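Local coordinates for protein rhodopsin (Rubrobacter xylanophilus, PDB 6KFQ) that binds retinal and works as a light-driven proton pump in the membrane, with exceptionally high thermostability, at residues 3-8 with 200-205; 70-75 with 180-185; 89-94 with 150-155. All coordinates share one frame; numbering follows the deposited sequence. Where two conformers were deposited one is given.

Overall arrangement
Helix 70-90 links interactions 2 and 3, whose centres are about 30 Å apart, while interaction 1 lies about 12 Å from interaction 2, centre to centre. Interactions 1 and 2 also touch: Phe-201 packs on Arg-71, Val-181 and Trp-75. All three contacts are mostly buried, but their chemistry changes with place. Interaction 1 is apolar packing between the first and last transmembrane helices beside a lipid chain. Interaction 2 lies closest to the chain's centre, at the retinal pocket, and adds one weak hydrogen bond to aromatic packing. Interaction 3, on the opposite side of that centre, combines close backbone approach with a water bridge across the segments and a salt bridge within 150-155, near the end of helix 70-90.

Interaction 1: 3-8 with 200-205. With MPG ([(Z)-octadec-9-enyl] (2R)-2,3-bis(oxidanyl)propanoate), chain Q.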
loop_
_atom_site.group_PDB
_atom_site.type_symbol
_atom_site.label_atom_id
_atom_site.label_comp_id
_atom_site.label_asym_id
_atom_site.label_seq_id
_atom_site.Cartn_x
_atom_site.Cartn_y
_atom_site.Cartn_z
ATOM N N ALA A 3 -5.466 4.017 20.363
ATOM C CA ALA A 3 -4.526 2.976 20.762
ATOM C C ALA A 3 -5.052 1.590 20.415
ATOM O O ALA A 3 -4.285 0.716 19.993
ATOM C CB ALA A 3 -4.236 3.065 22.263
ATOM N N LEU A 4 -6.354 1.367 20.598
ATOM C CA LEU A 4 -6.925 0.065 20.274
ATOM C C LEU A 4 -6.705 -0.276 18.810
ATOM O O LEU A 4 -6.239 -1.372 18.480
ATOM C CB LEU A 4 -8.414 0.042 20.604
ATOM C CG LEU A 4 -9.142 -1.187 20.060
ATOM C CD1 LEU A 4 -8.496 -2.508 20.536
ATOM C CD2 LEU A 4 -10.594 -1.127 20.464
ATOM N N TRP A 5 -7.041 0.651 17.906
ATOM C CA TRP A 5 -6.904 0.350 16.483
ATOM C C TRP A 5 -5.448 0.163 16.084
ATOM O O TRP A 5 -5.154 -0.618 15.171
ATOM C CB TRP A 5 -7.558 1.453 15.648
ATOM C CG TRP A 5 -8.885 1.892 16.201
ATOM C CD1 TRP A 5 -9.276 3.172 16.487
ATOM C CD2 TRP A 5 -9.994 1.051 16.541
ATOM N NE1 TRP A 5 -10.556 3.176 16.978
ATOM C CE2 TRP A 5 -11.020 1.889 17.028
ATOM C CE3 TRP A 5 -10.219 -0.327 16.491
ATOM C CZ2 TRP A 5 -12.246 1.393 17.459
ATOM C CZ3 TRP A 5 -11.444 -0.817 16.917
ATOM C CH2 TRP A 5 -12.435 0.039 17.398
ATOM N N LEU A 6 -4.523 0.857 16.746
ATOM C CA LEU A 6 -3.110 0.674 16.422
ATOM C C LEU A 6 -2.616 -0.702 16.861
ATOM O O LEU A 6 -1.783 -1.317 16.185
ATOM C CB LEU A 6 -2.281 1.784 17.069
ATOM C CG LEU A 6 -2.591 3.195 16.541
ATOM C CD1 LEU A 6 -1.933 4.254 17.425
ATOM C CD2 LEU A 6 -2.146 3.347 15.080
ATOM N N TRP A 7 -3.109 -1.203 17.991
ATOM C CA TRP A 7 -2.687 -2.535 18.430
ATOM C C TRP A 7 -3.277 -3.622 17.543
ATOM O O TRP A 7 -2.604 -4.611 17.226
ATOM C CB TRP A 7 -3.081 -2.763 19.888
ATOM C CG TRP A 7 -2.097 -2.198 20.852
ATOM C CD1 TRP A 7 -2.315 -1.192 21.752
ATOM C CD2 TRP A 7 -0.730 -2.602 21.023
ATOM N NE1 TRP A 7 -1.170 -0.946 22.468
ATOM C CE2 TRP A 7 -0.183 -1.795 22.043
ATOM C CE3 TRP A 7 0.083 -3.555 20.407
ATOM C CZ2 TRP A 7 1.136 -1.921 22.469
ATOM C CZ3 TRP A 7 1.396 -3.681 20.830
ATOM C CH2 TRP A 7 1.911 -2.869 21.857
ATOM N N ILE A 8 -4.535 -3.455 17.130
ATOM C CA ILE A 8 -5.129 -4.384 16.177
ATOM C C ILE A 8 -4.358 -4.355 14.866
ATOM O O ILE A 8 -4.075 -5.402 14.273
ATOM C CB ILE A 8 -6.616 -4.048 15.959
ATOM C CG1 ILE A 8 -7.444 -4.397 17.197
ATOM C CG2 ILE A 8 -7.151 -4.773 14.710
ATOM C CD1 ILE A 8 -8.844 -3.806 17.127
ATOM N N LEU A 200 -10.150 3.787 10.373
ATOM C CA LEU A 200 -10.364 3.637 8.940
ATOM C C LEU A 200 -9.080 3.228 8.233
ATOM O O LEU A 200 -9.082 2.303 7.412
ATOM C CB LEU A 200 -10.924 4.939 8.361
ATOM C CG LEU A 200 -12.362 5.187 8.825
ATOM C CD1 LEU A 200 -12.849 6.566 8.404
ATOM C CD2 LEU A 200 -13.296 4.089 8.290
ATOM N N PHE A 201 -7.970 3.920 8.525
ATOM C CA PHE A 201 -6.701 3.536 7.910
ATOM C C PHE A 201 -6.310 2.117 8.307
ATOM O O PHE A 201 -5.701 1.395 7.506
ATOM C CB PHE A 201 -5.576 4.503 8.304
ATOM C CG PHE A 201 -5.568 5.805 7.549
ATOM C CD1 PHE A 201 -5.742 5.844 6.163
ATOM C CD2 PHE A 201 -5.352 6.997 8.222
ATOM C CE1 PHE A 201 -5.708 7.050 5.478
ATOM C CE2 PHE A 201 -5.329 8.213 7.545
ATOM C CZ PHE A 201 -5.510 8.239 6.169
ATOM N N MET A 202 -6.644 1.700 9.534
ATOM C CA MET A 202 -6.312 0.342 9.952
ATOM C C MET A 202 -7.060 -0.688 9.119
ATOM O O MET A 202 -6.471 -1.686 8.683
ATOM C CB MET A 202 -6.606 0.155 11.446
ATOM C CG MET A 202 -6.352 -1.270 11.955
ATOM S SD MET A 202 -7.812 -2.324 11.796
ATOM C CE MET A 202 -8.928 -1.557 12.963
ATOM N N VAL A 203 -8.357 -0.469 8.878
ATOM C CA VAL A 203 -9.120 -1.412 8.066
ATOM C C VAL A 203 -8.575 -1.437 6.647
ATOM O O VAL A 203 -8.328 -2.507 6.075
ATOM C CB VAL A 203 -10.620 -1.065 8.078
ATOM C CG1 VAL A 203 -11.382 -1.983 7.133
ATOM C CG2 VAL A 203 -11.189 -1.163 9.488
ATOM N N LEU A 204 -8.363 -0.249 6.061
ATOM C CA LEU A 204 -7.782 -0.174 4.728
ATOM C C LEU A 204 -6.428 -0.872 4.674
ATOM O O LEU A 204 -6.160 -1.657 3.757
ATOM C CB LEU A 204 -7.643 1.297 4.301
ATOM C CG LEU A 204 -8.977 2.008 4.071
ATOM C CD1 LEU A 204 -8.749 3.519 3.833
ATOM C CD2 LEU A 204 -9.673 1.386 2.871
ATOM N N ASP A 205 -5.543 -0.565 5.627
ATOM C CA ASP A 205 -4.212 -1.172 5.610
ATOM C C ASP A 205 -4.287 -2.695 5.638
ATOM O O ASP A 205 -3.573 -3.374 4.895
ATOM C CB ASP A 205 -3.386 -0.691 6.802
ATOM C CG ASP A 205 -2.874 0.724 6.637
ATOM O OD1 ASP A 205 -2.957 1.283 5.516
ATOM O OD2 ASP A 205 -2.376 1.270 7.648
HETATM C C7 MPG Q . -12.266 8.137 22.281
HETATM C C8 MPG Q . -13.234 8.265 21.144
HETATM C C9 MPG Q . -13.846 6.967 20.713
HETATM C C10 MPG Q . -13.821 6.481 19.495
HETATM C C11 MPG Q . -14.496 5.237 19.002
HETATM C C12 MPG Q . -14.233 4.954 17.551
HETATM C C13 MPG Q . -14.992 3.759 17.001
HETATM C C14 MPG Q . -14.716 3.461 15.546
HETATM C C15 MPG Q . -15.540 2.329 14.968
HETATM C C16 MPG Q . -15.267 0.972 15.565
HETATM C C17 MPG Q . -16.072 -0.151 14.957
HETATM C C18 MPG Q . -15.676 -1.529 15.425
#
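Trp-5 and Met-202 mark the closest backbone approach, their CA atoms 6.6 Å apart, where helix 2-23 meets helix 194-218. These are the first and seventh helices of the microbial-rhodopsin bundle, so their contact helps close the ring of seven. No hydrogen bond spans these two segments; the evidence is of packing, with 149 Å² buried in total. Met-202, modelled in two conformers, carries most of it in the conformer described here. Met-202 CG stands anti to its own backbone N (chi1 177°), which brings it to 3.5 Å from the carbonyl O of Trp-5. Bends at chi2 and chi3 then curl the thioether round, with SD of Met-202 lying 3.9 Å from CG2 of Ile-8. The methyl CE of Met-202 completes the wedge, reaching the indole obliquely at 4.0 Å from CE3 of Trp-5, and the two side chains cross at about a right angle. The indole is also held by its own surroundings: CG of Leu-4 sits over one face, Phe-199 meets it edge-to-face, and NE1 is hydrogen-bonded to Ser-195 OG. The hydrocarbon tail of a bound MPG runs past CZ2 and CH2, placing Trp-5 at the lipid-facing side of the contact. The closest lipid approach is oblique to the ring, with MPG C16 3.5 Å from CH2 of Trp-5.

Interaction 2: 70-75 with 180-185. With RET (retinal), chain R.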
loop_
_atom_site.group_PDB
_atom_site.type_symbol
_atom_site.label_atom_id
_atom_site.label_comp_id
_atom_site.label_asym_id
_atom_site.label_seq_id
_atom_site.Cartn_x
_atom_site.Cartn_y
_atom_site.Cartn_z
ATOM N N ALA A 70 4.477 8.334 11.266
ATOM C CA ALA A 70 5.093 7.034 10.998
ATOM C C ALA A 70 4.317 6.269 9.938
ATOM O O ALA A 70 4.895 5.456 9.206
ATOM C CB ALA A 70 5.176 6.210 12.286
ATOM N N ARG A 71 3.003 6.502 9.881
ATOM C CA ARG A 71 2.124 6.006 8.831
ATOM C C ARG A 71 2.732 6.163 7.441
ATOM O O ARG A 71 2.737 5.229 6.626
ATOM C CB ARG A 71 0.813 6.789 8.951
ATOM C CG ARG A 71 -0.267 6.394 8.040
ATOM C CD ARG A 71 -1.555 7.171 8.306
ATOM N NE ARG A 71 -2.004 7.189 9.702
ATOM C CZ ARG A 71 -2.471 6.139 10.383
ATOM N NH1 ARG A 71 -2.520 4.928 9.836
ATOM N NH2 ARG A 71 -2.872 6.303 11.637
ATOM N N TYR A 72 3.258 7.348 7.157
ATOM C CA TYR A 72 3.765 7.637 5.822
ATOM C C TYR A 72 5.107 6.971 5.543
ATOM O O TYR A 72 5.443 6.743 4.375
ATOM C CB TYR A 72 3.880 9.157 5.642
ATOM C CG TYR A 72 2.556 9.887 5.776
ATOM C CD1 TYR A 72 2.022 10.184 7.032
ATOM C CD2 TYR A 72 1.841 10.288 4.647
ATOM C CE1 TYR A 72 0.818 10.848 7.161
ATOM C CE2 TYR A 72 0.635 10.954 4.766
ATOM C CZ TYR A 72 0.123 11.229 6.025
ATOM O OH TYR A 72 -1.075 11.901 6.146
ATOM N N ILE A 73 5.881 6.662 6.585
ATOM C CA ILE A 73 7.146 5.969 6.380
ATOM C C ILE A 73 6.885 4.530 5.974
ATOM O O ILE A 73 7.554 3.988 5.082
ATOM C CB ILE A 73 8.015 6.053 7.647
ATOM C CG1 ILE A 73 8.046 7.490 8.183
ATOM C CG2 ILE A 73 9.417 5.534 7.358
ATOM C CD1 ILE A 73 8.605 8.498 7.207
ATOM N N ASP A 74 5.929 3.885 6.645
ATOM C CA ASP A 74 5.343 2.642 6.163
ATOM C C ASP A 74 4.983 2.767 4.683
ATOM O O ASP A 74 5.511 2.041 3.835
ATOM C CB ASP A 74 4.121 2.326 7.048
ATOM C CG ASP A 74 3.263 1.150 6.555
ATOM O OD1 ASP A 74 3.313 0.773 5.366
ATOM O OD2 ASP A 74 2.482 0.620 7.392
ATOM N N TRP A 75 4.107 3.720 4.360
ATOM C CA TRP A 75 3.548 3.800 3.012
ATOM C C TRP A 75 4.623 3.997 1.957
ATOM O O TRP A 75 4.563 3.382 0.888
ATOM C CB TRP A 75 2.531 4.931 2.936
ATOM C CG TRP A 75 1.304 4.699 3.766
ATOM C CD1 TRP A 75 0.957 3.554 4.439
ATOM C CD2 TRP A 75 0.257 5.636 4.001
ATOM N NE1 TRP A 75 -0.242 3.735 5.085
ATOM C CE2 TRP A 75 -0.696 5.004 4.826
ATOM C CE3 TRP A 75 0.030 6.956 3.597
ATOM C CZ2 TRP A 75 -1.857 5.639 5.243
ATOM C CZ3 TRP A 75 -1.121 7.592 4.028
ATOM C CH2 TRP A 75 -2.048 6.935 4.841
ATOM N N ILE A 180 -9.681 10.034 0.796
ATOM C CA ILE A 180 -10.968 10.368 1.405
ATOM C C ILE A 180 -10.850 10.357 2.925
ATOM O O ILE A 180 -11.308 11.283 3.607
ATOM C CB ILE A 180 -12.058 9.397 0.915
ATOM C CG1 ILE A 180 -12.215 9.508 -0.603
ATOM C CG2 ILE A 180 -13.387 9.643 1.655
ATOM C CD1 ILE A 180 -13.238 8.567 -1.186
ATOM N N VAL A 181 -10.237 9.306 3.479
ATOM C CA VAL A 181 -10.031 9.258 4.925
ATOM C C VAL A 181 -9.202 10.458 5.375
ATOM O O VAL A 181 -9.529 11.129 6.360
ATOM C CB VAL A 181 -9.361 7.934 5.328
ATOM C CG1 VAL A 181 -8.993 7.983 6.801
ATOM C CG2 VAL A 181 -10.288 6.756 5.035
ATOM N N TRP A 182 -8.113 10.734 4.653
ATOM C CA TRP A 182 -7.289 11.906 4.929
ATOM C C TRP A 182 -8.148 13.162 4.988
ATOM O O TRP A 182 -8.025 13.977 5.910
ATOM C CB TRP A 182 -6.222 12.029 3.837
ATOM C CG TRP A 182 -5.056 12.926 4.117
ATOM C CD1 TRP A 182 -3.822 12.543 4.556
ATOM C CD2 TRP A 182 -4.985 14.347 3.906
ATOM N NE1 TRP A 182 -2.991 13.637 4.647
ATOM C CE2 TRP A 182 -3.680 14.756 4.258
ATOM C CE3 TRP A 182 -5.902 15.310 3.473
ATOM C CZ2 TRP A 182 -3.263 16.094 4.184
ATOM C CZ3 TRP A 182 -5.482 16.651 3.391
ATOM C CH2 TRP A 182 -4.176 17.024 3.750
ATOM N N LEU A 183 -9.057 13.312 4.025
ATOM C CA LEU A 183 -9.836 14.544 3.934
ATOM C C LEU A 183 -10.856 14.668 5.056
ATOM O O LEU A 183 -11.145 15.786 5.501
ATOM C CB LEU A 183 -10.544 14.632 2.585
ATOM C CG LEU A 183 -9.707 15.090 1.392
ATOM C CD1 LEU A 183 -10.552 14.990 0.137
ATOM C CD2 LEU A 183 -9.209 16.529 1.570
ATOM N N ILE A 184 -11.433 13.556 5.520
ATOM C CA ILE A 184 -12.393 13.667 6.612
ATOM C C ILE A 184 -11.711 13.653 7.973
ATOM O O ILE A 184 -12.310 14.111 8.958
ATOM C CB ILE A 184 -13.472 12.572 6.546
ATOM C CG1 ILE A 184 -12.862 11.186 6.744
ATOM C CG2 ILE A 184 -14.218 12.654 5.212
ATOM C CD1 ILE A 184 -13.892 10.081 6.724
ATOM N N GLY A 185 -10.470 13.180 8.050
ATOM C CA GLY A 185 -9.770 13.059 9.311
ATOM C C GLY A 185 -9.126 14.364 9.734
ATOM O O GLY A 185 -9.428 15.444 9.217
HETATM C C1 RET R . -2.650 10.597 0.804
HETATM C C2 RET R . -2.964 12.080 1.046
HETATM C C3 RET R . -2.735 12.985 -0.146
HETATM C C4 RET R . -3.514 12.508 -1.356
HETATM C C5 RET R . -3.485 11.009 -1.555
HETATM C C6 RET R . -3.016 10.154 -0.628
HETATM C C7 RET R . -3.029 8.723 -0.899
HETATM C C8 RET R . -2.504 7.683 -0.197
HETATM C C9 RET R . -2.543 6.268 -0.488
HETATM C C10 RET R . -2.120 5.405 0.454
HETATM C C11 RET R . -2.067 3.974 0.376
HETATM C C12 RET R . -1.587 3.259 1.389
HETATM C C13 RET R . -1.450 1.823 1.455
HETATM C C14 RET R . -0.827 1.280 2.528
HETATM C C15 RET R . -0.554 -0.107 2.776
HETATM C C16 RET R . -1.152 10.394 1.069
HETATM C C17 RET R . -3.455 9.837 1.876
HETATM C C18 RET R . -3.856 10.610 -2.957
HETATM C C19 RET R . -3.078 5.820 -1.819
HETATM C C20 RET R . -1.977 1.007 0.308
#
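At the retinal pocket, Tyr-72 of helix 70-90 meets the pocket residue Trp-182 of helix 158-184. Their side chains cross at about a right angle, and NE1 of Trp-182 lies 3.0 Å from OH of Tyr-72. The hydroxyl sits in the indole plane at its edge, yet the N-H...O angle is only 125°, so the hydrogen bond is weak; a further hydrogen bond joins this hydroxyl to Glu-187 OE1. With CG of Trp-182 anti to the backbone N (chi1 -164°), the indole is placed between Tyr-72 OH at its edge and the six-membered ring of retinal over one face. CD1 of Trp-182 is 3.6 Å from retinal C2, and the indole also stacks with Phe-131. The edge of the polyene runs across one face of Trp-75, retinal C12 3.8 Å above the ring plane and toward its rim, while CG of Arg-71 lies over the opposite face, toward the rim. The nearest approach is CD1 of Trp-75 to retinal C14, at 3.5 Å. A leucine in place of Trp-75 would probably leave the polyene without its flat wall and Arg-71 CG without the ring it packs on. These two tryptophans meet retinal by apolar, dispersion contacts, while the weak bond from Trp-182 would add a modest restraint on how its indole turns.

Interaction 3: 89-94 with 150-155; sequences LALADP and FAEASR
Glu-152 OE1 is gripped from two directions, and one of the grips reaches across to Ala-92. A water donates to Glu-152 OE1 (3.1 Å). The same water accepts from the backbone N of Ala-92 at 2.8 Å, bridging the two segments. The other grip is a salt bridge from NH2 of Arg-155, 2.9 Å from OE1 of Glu-152. It is bent, with an N-H...O angle of 135°, and the donor comes from above the carboxylate, 38° out of its plane. The second carboxylate oxygen, OE2, pairs with Arg-148 NE, so an arginine meets each end of the group; together they would probably stabilise its negative charge and limit its rotation.

The aliphatic part of Glu-152 does separate work. Its chain bends at chi2 (-87°), and CD2 of Leu-91 lies against the bend, 3.5 Å from CD of Glu-152, the two side chains crossing obliquely. Beside this contact, the backbones come very close: the CA atoms of Ala-90 and Ala-153 are 4.1 Å apart, a spacing their small methyls permit, with CB to CB at 4.0 Å between the same residues. No direct hydrogen bond accompanies this approach, since Ala-90 O is 3.8 Å from the N of Ala-153. With no direct hydrogen bond between the segments, the water supplies a polar bridge.

Helix 70-90 gives way to loop at Leu-91, alongside the C-terminal part of helix 124-153. Arg-156 NE bonds to Leu-89 O, while Leu-89 and Ala-153 pack on Leu-167 and Phe-164 of helix 158-184, and Leu-91 leans on Ile-101 of helix 98-120.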
loop_
_atom_site.group_PDB
_atom_site.type_symbol
_atom_site.label_atom_id
_atom_site.label_comp_id
_atom_site.label_asym_id
_atom_site.label_seq_id
_atom_site.Cartn_x
_atom_site.Cartn_y
_atom_site.Cartn_z
ATOM N N LEU A 89 3.448 -9.606 -11.517
ATOM C CA LEU A 89 2.350 -10.406 -12.054
ATOM C C LEU A 89 2.121 -10.118 -13.533
ATOM O O LEU A 89 2.028 -11.045 -14.347
ATOM C CB LEU A 89 1.060 -10.136 -11.285
ATOM C CG LEU A 89 0.897 -10.715 -9.884
ATOM C CD1 LEU A 89 -0.470 -10.307 -9.348
ATOM C CD2 LEU A 89 1.045 -12.236 -9.887
ATOM N N ALA A 90 2.021 -8.831 -13.896
ATOM C CA ALA A 90 1.545 -8.424 -15.220
ATOM C C ALA A 90 2.614 -8.541 -16.302
ATOM O O ALA A 90 2.298 -8.881 -17.449
ATOM C CB ALA A 90 1.029 -6.979 -15.175
ATOM N N LEU A 91 3.871 -8.255 -15.977
ATOM C CA LEU A 91 4.917 -8.148 -16.985
ATOM C C LEU A 91 5.688 -9.456 -17.122
ATOM O O LEU A 91 6.226 -9.981 -16.140
ATOM C CB LEU A 91 5.869 -6.998 -16.643
ATOM C CG LEU A 91 5.226 -5.618 -16.466
ATOM C CD1 LEU A 91 6.166 -4.677 -15.705
ATOM C CD2 LEU A 91 4.831 -5.001 -17.800
ATOM N N ALA A 92 5.753 -9.968 -18.357
ATOM C CA ALA A 92 6.404 -11.249 -18.606
ATOM C C ALA A 92 7.918 -11.161 -18.455
ATOM O O ALA A 92 8.566 -12.165 -18.135
ATOM C CB ALA A 92 6.036 -11.758 -19.998
ATOM N N ASP A 93 8.501 -9.985 -18.684
ATOM C CA ASP A 93 9.932 -9.766 -18.486
ATOM C C ASP A 93 10.123 -8.362 -17.943
ATOM O O ASP A 93 10.279 -7.400 -18.708
ATOM C CB ASP A 93 10.724 -9.957 -19.781
ATOM C CG ASP A 93 12.223 -10.026 -19.544
ATOM O OD1 ASP A 93 12.982 -10.118 -20.532
ATOM O OD2 ASP A 93 12.641 -10.009 -18.366
ATOM N N PRO A 94 10.118 -8.198 -16.617
ATOM C CA PRO A 94 10.246 -6.851 -16.038
ATOM C C PRO A 94 11.595 -6.199 -16.298
ATOM O O PRO A 94 11.694 -4.968 -16.217
ATOM C CB PRO A 94 10.020 -7.087 -14.538
ATOM C CG PRO A 94 9.379 -8.455 -14.446
ATOM C CD PRO A 94 9.930 -9.232 -15.587
ATOM N N PHE A 150 -2.962 -3.563 -17.123
ATOM C CA PHE A 150 -4.096 -4.404 -17.505
ATOM C C PHE A 150 -3.882 -4.998 -18.888
ATOM O O PHE A 150 -4.236 -6.157 -19.140
ATOM C CB PHE A 150 -5.402 -3.609 -17.461
ATOM C CG PHE A 150 -6.073 -3.614 -16.112
ATOM C CD1 PHE A 150 -5.740 -2.669 -15.158
ATOM C CD2 PHE A 150 -7.035 -4.571 -15.799
ATOM C CE1 PHE A 150 -6.351 -2.665 -13.908
ATOM C CE2 PHE A 150 -7.655 -4.574 -14.554
ATOM C CZ PHE A 150 -7.313 -3.618 -13.608
ATOM N N ALA A 151 -3.301 -4.219 -19.798
ATOM C CA ALA A 151 -3.021 -4.741 -21.129
ATOM C C ALA A 151 -1.924 -5.795 -21.085
ATOM O O ALA A 151 -2.027 -6.832 -21.750
ATOM C CB ALA A 151 -2.638 -3.597 -22.069
ATOM N N GLU A 152 -0.866 -5.545 -20.312
ATOM C CA GLU A 152 0.205 -6.525 -20.184
ATOM C C GLU A 152 -0.311 -7.832 -19.598
ATOM O O GLU A 152 0.004 -8.915 -20.102
ATOM C CB GLU A 152 1.323 -5.959 -19.316
ATOM C CG GLU A 152 2.039 -4.766 -19.949
ATOM C CD GLU A 152 3.176 -5.193 -20.850
ATOM O OE1 GLU A 152 3.391 -6.417 -21.000
ATOM O OE2 GLU A 152 3.863 -4.300 -21.398
ATOM N N ALA A 153 -1.117 -7.745 -18.535
ATOM C CA ALA A 153 -1.585 -8.952 -17.861
ATOM C C ALA A 153 -2.496 -9.790 -18.749
ATOM O O ALA A 153 -2.613 -11.007 -18.545
ATOM C CB ALA A 153 -2.307 -8.575 -16.566
ATOM N N SER A 154 -3.158 -9.170 -19.725
ATOM C CA SER A 154 -4.030 -9.929 -20.607
ATOM C C SER A 154 -3.255 -10.855 -21.536
ATOM O O SER A 154 -3.866 -11.729 -22.156
ATOM C CB SER A 154 -4.899 -8.973 -21.423
ATOM O OG SER A 154 -4.088 -8.163 -22.252
ATOM N N ARG A 155 -1.935 -10.683 -21.646
ATOM C CA ARG A 155 -1.087 -11.579 -22.423
ATOM C C ARG A 155 -0.491 -12.700 -21.583
ATOM O O ARG A 155 0.187 -13.574 -22.128
ATOM C CB ARG A 155 0.052 -10.793 -23.085
ATOM C CG ARG A 155 -0.403 -9.753 -24.089
ATOM C CD ARG A 155 0.775 -9.222 -24.897
ATOM N NE ARG A 155 1.828 -8.691 -24.034
ATOM C CZ ARG A 155 2.932 -8.095 -24.476
ATOM N NH1 ARG A 155 3.136 -7.948 -25.779
ATOM N NH2 ARG A 155 3.833 -7.643 -23.612
HETATM O O HOH W 1 5.956 -8.038 -20.382
#